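Local coordinates for NUDIX hydrolase (Alicyclobacillus acidocaldarius subsp. acidocaldarius, PDB 3QSJ), which probably hydrolyses phosphorus-containing anhydride bonds as a Nudix-family enzyme and binds calcium, with magnesium or manganese as likely cofactors, at residues 59-73 / 130-142. Numbering follows the deposited sequence.
Sequences RAFGRPVCAEDDDDP and AFDLGLLRRIGRF
Residues 60-66 run parallel to 131-138, joined by two separate bridges, Phe61 with Asp132 and Val65 with Arg137; beyond Cys66 the chain turns back. Phe61 takes Phe131 O through its N and offers its O to Leu133 N, both at 2.9 Å. Val65 N meets Leu136 O and Arg138 N meets Val65 O, each at 2.8 Å. The 3-10 turn 133-135 lies between the bridges and shifts the register by one residue; an Asx turn, Asp132 OD1 to Gly134 N, leads into it. From this turn Leu133 supplies the apolar filling: CD1 fits between Ala60 CB and Pro73 CB, while its CB lies against Pro64 CD. Ala76 of helix 72-87 also touches Leu133 and Pro64. This is the helix that carries the calcium ligands Glu82 and Glu86, consistent with the Nudix helix, so the contact ties the loop before it to strand 137-143 at the mixed sheet of the Nudix fold. Beyond Val65, Cys66 SG sits over one face of the Arg137 guanidinium, whose NE and NH1 are bound by the carbonyls of Leu220 and Met217. Arg138 leads off roughly at right angles to Arg137, CG anti to its backbone N (chi1 171°) and the chain straight to NE, bringing NH1 between two aspartates. NH1 donates to Asp72 OD2 on its syn lone pair (2.9 Å) and to Asp69 OD2 on its anti side (2.8 Å), both oxygens at the guanidinium edge. The Glu68 carboxylate stacks over a face, its plane 7° from that of the guanidinium. Asp72 OD2 also accepts from Glu68 N and Asp69 N, so with Arg138 NH1 three donors grip this oxygen, while OD1 is salt-bridged to Arg155. A water bridges Asp69 OD2, Arg138 NH2 and Arg141 NH1; Arg141 is also salt-bridged to Asp153.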
loop_
_atom_site.group_PDB
_atom_site.type_symbol
_atom_site.label_atom_id
_atom_site.label_comp_id
_atom_site.label_asym_id
_atom_site.label_seq_id
_atom_site.Cartn_x
_atom_site.Cartn_y
_atom_site.Cartn_z
ATOM N N ARG A 59 -11.307 -6.202 14.411
ATOM C CA ARG A 59 -10.389 -6.629 15.492
ATOM C C ARG A 59 -9.213 -5.659 15.637
ATOM O O ARG A 59 -8.358 -5.854 16.527
ATOM C CB ARG A 59 -9.743 -8.007 15.170
ATOM C CG ARG A 59 -10.698 -9.012 14.615
ATOM C CD ARG A 59 -10.062 -10.354 14.378
ATOM N NE ARG A 59 -11.190 -11.238 14.116
ATOM C CZ ARG A 59 -11.435 -11.855 12.982
ATOM N NH1 ARG A 59 -10.527 -11.864 12.013
ATOM N NH2 ARG A 59 -12.530 -12.590 12.851
ATOM N N ALA A 60 -9.154 -4.623 14.774
ATOM C CA ALA A 60 -8.008 -3.711 14.728
ATOM C C ALA A 60 -7.972 -2.757 15.932
ATOM O O ALA A 60 -8.999 -2.555 16.588
ATOM C CB ALA A 60 -8.039 -2.884 13.435
ATOM N N PHE A 61 -6.798 -2.142 16.163
ATOM C CA PHE A 61 -6.680 -1.091 17.165
ATOM C C PHE A 61 -6.777 0.212 16.442
ATOM O O PHE A 61 -6.247 0.392 15.331
ATOM C CB PHE A 61 -5.267 -1.139 17.811
ATOM C CG PHE A 61 -4.992 -2.462 18.484
ATOM C CD1 PHE A 61 -5.398 -2.689 19.791
ATOM C CD2 PHE A 61 -4.319 -3.478 17.810
ATOM C CE1 PHE A 61 -5.124 -3.889 20.417
ATOM C CE2 PHE A 61 -4.043 -4.694 18.448
ATOM C CZ PHE A 61 -4.429 -4.886 19.745
ATOM N N GLY A 62 -7.423 1.171 17.084
ATOM C CA GLY A 62 -7.428 2.505 16.483
ATOM C C GLY A 62 -8.221 2.624 15.185
ATOM O O GLY A 62 -9.145 1.826 14.881
ATOM N N ARG A 63 -7.922 3.713 14.466
ATOM C CA ARG A 63 -8.613 4.135 13.234
ATOM C C ARG A 63 -7.625 4.951 12.415
ATOM O O ARG A 63 -6.830 5.707 12.979
ATOM C CB ARG A 63 -9.799 5.047 13.695
ATOM C CG ARG A 63 -10.601 5.795 12.670
ATOM C CD ARG A 63 -11.708 6.576 13.393
ATOM N NE ARG A 63 -12.432 5.728 14.359
ATOM C CZ ARG A 63 -12.699 6.036 15.638
ATOM N NH1 ARG A 63 -12.358 7.227 16.139
ATOM N NH2 ARG A 63 -13.341 5.172 16.412
ATOM N N PRO A 64 -7.721 4.907 11.079
ATOM C CA PRO A 64 -6.799 5.692 10.255
ATOM C C PRO A 64 -6.894 7.191 10.527
ATOM O O PRO A 64 -7.974 7.723 10.810
ATOM C CB PRO A 64 -7.180 5.294 8.797
ATOM C CG PRO A 64 -7.897 4.015 8.920
ATOM C CD PRO A 64 -8.645 4.086 10.244
ATOM N N VAL A 65 -5.751 7.878 10.435
ATOM C CA VAL A 65 -5.699 9.348 10.578
ATOM C C VAL A 65 -6.396 9.886 9.316
ATOM O O VAL A 65 -6.140 9.386 8.209
ATOM C CB VAL A 65 -4.221 9.837 10.683
ATOM C CG1 VAL A 65 -4.151 11.338 10.739
ATOM C CG2 VAL A 65 -3.559 9.253 11.936
ATOM N N CYS A 66 -7.313 10.890 9.481
ATOM C CA CYS A 66 -8.084 11.441 8.371
ATOM C C CYS A 66 -9.055 10.441 7.699
ATOM O O CYS A 66 -9.500 10.697 6.572
ATOM C CB CYS A 66 -7.184 12.155 7.354
ATOM S SG CYS A 66 -6.180 13.463 8.082
ATOM N N ALA A 67 -9.484 9.380 8.445
ATOM C CA ALA A 67 -10.601 8.521 8.028
ATOM C C ALA A 67 -11.823 9.429 7.936
ATOM O O ALA A 67 -11.975 10.305 8.776
ATOM C CB ALA A 67 -10.857 7.422 9.050
ATOM N N GLU A 68 -12.656 9.262 6.893
ATOM C CA GLU A 68 -13.861 10.082 6.713
ATOM C C GLU A 68 -15.043 9.133 6.458
ATOM O O GLU A 68 -16.169 9.576 6.541
ATOM C CB GLU A 68 -13.772 10.925 5.427
ATOM C CG GLU A 68 -12.601 11.877 5.259
ATOM C CD GLU A 68 -12.631 12.577 3.909
ATOM O OE1 GLU A 68 -13.711 12.643 3.277
ATOM O OE2 GLU A 68 -11.578 13.118 3.506
ATOM N N ASP A 69 -14.803 7.870 6.093
ATOM C CA ASP A 69 -15.917 6.988 5.749
ATOM C C ASP A 69 -15.905 5.673 6.513
ATOM O O ASP A 69 -14.852 5.236 6.988
ATOM C CB ASP A 69 -15.849 6.735 4.226
ATOM C CG ASP A 69 -16.063 7.955 3.360
ATOM O OD1 ASP A 69 -17.131 8.573 3.463
ATOM O OD2 ASP A 69 -15.200 8.254 2.542
ATOM N N ASP A 70 -17.092 5.028 6.634
ATOM C CA ASP A 70 -17.167 3.802 7.430
ATOM C C ASP A 70 -16.346 2.670 6.916
ATOM O O ASP A 70 -15.967 1.782 7.701
ATOM C CB ASP A 70 -18.613 3.374 7.680
ATOM C CG ASP A 70 -19.388 4.368 8.566
ATOM O OD1 ASP A 70 -18.750 5.027 9.435
ATOM O OD2 ASP A 70 -20.613 4.466 8.401
ATOM N N ASP A 71 -16.025 2.702 5.596
ATOM C CA ASP A 71 -15.196 1.653 5.002
ATOM C C ASP A 71 -13.674 1.933 5.038
ATOM O O ASP A 71 -12.899 1.086 4.637
ATOM C CB ASP A 71 -15.689 1.352 3.580
ATOM C CG ASP A 71 -15.615 2.528 2.620
ATOM O OD1 ASP A 71 -15.443 3.686 3.098
ATOM O OD2 ASP A 71 -15.660 2.289 1.384
ATOM N N ASP A 72 -13.244 3.073 5.592
ATOM C CA ASP A 72 -11.803 3.383 5.679
ATOM C C ASP A 72 -11.030 2.348 6.486
ATOM O O ASP A 72 -9.974 1.914 6.032
ATOM C CB ASP A 72 -11.562 4.819 6.192
ATOM C CG ASP A 72 -11.649 5.821 5.061
ATOM O OD1 ASP A 72 -11.225 5.471 3.897
ATOM O OD2 ASP A 72 -12.133 6.959 5.311
ATOM N N PRO A 73 -11.541 1.851 7.642
ATOM C CA PRO A 73 -10.762 0.823 8.388
ATOM C C PRO A 73 -10.605 -0.432 7.555
ATOM O O PRO A 73 -9.499 -0.940 7.492
ATOM C CB PRO A 73 -11.624 0.541 9.637
ATOM C CG PRO A 73 -12.308 1.917 9.898
ATOM C CD PRO A 73 -12.688 2.354 8.453
ATOM N N ALA A 130 -3.227 -7.756 15.684
ATOM C CA ALA A 130 -4.095 -7.039 14.765
ATOM C C ALA A 130 -3.374 -5.814 14.334
ATOM O O ALA A 130 -2.295 -5.491 14.902
ATOM C CB ALA A 130 -5.454 -6.691 15.435
ATOM N N PHE A 131 -3.958 -5.123 13.347
ATOM C CA PHE A 131 -3.320 -3.905 12.821
ATOM C C PHE A 131 -3.605 -2.701 13.700
ATOM O O PHE A 131 -4.731 -2.556 14.199
ATOM C CB PHE A 131 -3.857 -3.605 11.443
ATOM C CG PHE A 131 -3.365 -4.618 10.428
ATOM C CD1 PHE A 131 -2.008 -4.695 10.101
ATOM C CD2 PHE A 131 -4.249 -5.537 9.856
ATOM C CE1 PHE A 131 -1.548 -5.557 9.109
ATOM C CE2 PHE A 131 -3.797 -6.441 8.881
ATOM C CZ PHE A 131 -2.448 -6.444 8.503
ATOM N N ASP A 132 -2.617 -1.804 13.812
ATOM C CA ASP A 132 -2.841 -0.526 14.512
ATOM C C ASP A 132 -3.122 0.438 13.337
ATOM O O ASP A 132 -2.188 0.968 12.684
ATOM C CB ASP A 132 -1.562 -0.111 15.289
ATOM C CG ASP A 132 -1.743 1.272 15.930
ATOM O OD1 ASP A 132 -2.852 1.877 15.758
ATOM O OD2 ASP A 132 -0.779 1.749 16.611
ATOM N N LEU A 133 -4.402 0.676 13.075
ATOM C CA LEU A 133 -4.796 1.569 11.967
ATOM C C LEU A 133 -4.431 3.055 12.204
ATOM O O LEU A 133 -4.353 3.821 11.241
ATOM C CB LEU A 133 -6.296 1.418 11.723
ATOM C CG LEU A 133 -6.683 -0.014 11.298
ATOM C CD1 LEU A 133 -8.215 -0.139 11.072
ATOM C CD2 LEU A 133 -5.827 -0.513 10.076
ATOM N N GLY A 134 -4.107 3.393 13.445
ATOM C CA GLY A 134 -3.674 4.726 13.824
ATOM C C GLY A 134 -2.345 5.100 13.152
ATOM O O GLY A 134 -1.962 6.282 13.113
ATOM N N LEU A 135 -1.607 4.095 12.689
ATOM C CA LEU A 135 -0.303 4.278 11.985
ATOM C C LEU A 135 -0.512 4.586 10.488
ATOM O O LEU A 135 0.460 4.893 9.807
ATOM C CB LEU A 135 0.566 3.046 12.169
ATOM C CG LEU A 135 1.105 2.867 13.584
ATOM C CD1 LEU A 135 1.888 1.531 13.664
ATOM C CD2 LEU A 135 2.026 4.028 13.974
ATOM N N LEU A 136 -1.751 4.575 10.006
ATOM C CA LEU A 136 -2.013 4.938 8.581
ATOM C C LEU A 136 -2.783 6.211 8.467
ATOM O O LEU A 136 -3.629 6.480 9.344
ATOM C CB LEU A 136 -2.851 3.844 7.863
ATOM C CG LEU A 136 -1.997 2.727 7.214
ATOM C CD1 LEU A 136 -1.147 1.929 8.296
ATOM C CD2 LEU A 136 -2.966 1.713 6.606
ATOM N N ARG A 137 -2.483 6.987 7.434
ATOM C CA ARG A 137 -3.189 8.199 7.149
ATOM C C ARG A 137 -3.923 8.025 5.815
ATOM O O ARG A 137 -3.301 7.684 4.802
ATOM C CB ARG A 137 -2.199 9.382 7.083
ATOM C CG ARG A 137 -2.831 10.700 6.707
ATOM C CD ARG A 137 -1.776 11.776 6.354
ATOM N NE ARG A 137 -2.436 13.055 6.072
ATOM C CZ ARG A 137 -2.767 13.953 6.995
ATOM N NH1 ARG A 137 -2.487 13.733 8.279
ATOM N NH2 ARG A 137 -3.441 15.068 6.649
ATOM N N ARG A 138 -5.230 8.298 5.779
ATOM C CA ARG A 138 -5.941 8.334 4.499
ATOM C C ARG A 138 -5.435 9.565 3.761
ATOM O O ARG A 138 -5.516 10.685 4.299
ATOM C CB ARG A 138 -7.466 8.404 4.730
ATOM C CG ARG A 138 -8.168 8.654 3.444
ATOM C CD ARG A 138 -9.689 8.575 3.516
ATOM N NE ARG A 138 -10.282 9.201 2.335
ATOM C CZ ARG A 138 -11.572 9.068 2.004
ATOM N NH1 ARG A 138 -12.381 8.286 2.733
ATOM N NH2 ARG A 138 -12.058 9.691 0.939
ATOM N N ILE A 139 -4.916 9.365 2.506
ATOM C CA ILE A 139 -4.434 10.511 1.732
ATOM C C ILE A 139 -5.193 10.749 0.434
ATOM O O ILE A 139 -4.962 11.749 -0.240
ATOM C CB ILE A 139 -2.923 10.424 1.492
ATOM C CG1 ILE A 139 -2.590 9.108 0.710
ATOM C CG2 ILE A 139 -2.204 10.486 2.847
ATOM C CD1 ILE A 139 -1.081 9.037 0.269
ATOM N N GLY A 140 -6.059 9.823 0.052
ATOM C CA GLY A 140 -6.825 10.101 -1.147
ATOM C C GLY A 140 -7.806 9.031 -1.519
ATOM O O GLY A 140 -7.770 7.926 -0.968
ATOM N N ARG A 141 -8.650 9.346 -2.510
ATOM C CA ARG A 141 -9.560 8.339 -3.051
ATOM C C ARG A 141 -9.717 8.677 -4.517
ATOM O O ARG A 141 -9.934 9.853 -4.859
ATOM C CB ARG A 141 -10.906 8.384 -2.339
ATOM C CG ARG A 141 -11.897 7.338 -2.828
ATOM C CD ARG A 141 -13.249 7.549 -2.129
ATOM N NE ARG A 141 -14.225 6.571 -2.636
ATOM C CZ ARG A 141 -15.433 6.358 -2.129
ATOM N NH1 ARG A 141 -15.894 7.124 -1.133
ATOM N NH2 ARG A 141 -16.206 5.380 -2.622
ATOM N N PHE A 142 -9.501 7.676 -5.373
ATOM C CA PHE A 142 -9.547 7.929 -6.820
ATOM C C PHE A 142 -10.353 6.880 -7.517
ATOM O O PHE A 142 -10.096 5.677 -7.379
ATOM C CB PHE A 142 -8.121 7.987 -7.395
ATOM C CG PHE A 142 -7.376 9.180 -6.871
ATOM C CD1 PHE A 142 -7.759 10.470 -7.228
ATOM C CD2 PHE A 142 -6.364 9.026 -5.934
ATOM C CE1 PHE A 142 -7.146 11.580 -6.658
ATOM C CE2 PHE A 142 -5.713 10.147 -5.407
ATOM C CZ PHE A 142 -6.115 11.410 -5.781
HETATM O O HOH W 1 -14.823 9.550 0.291
#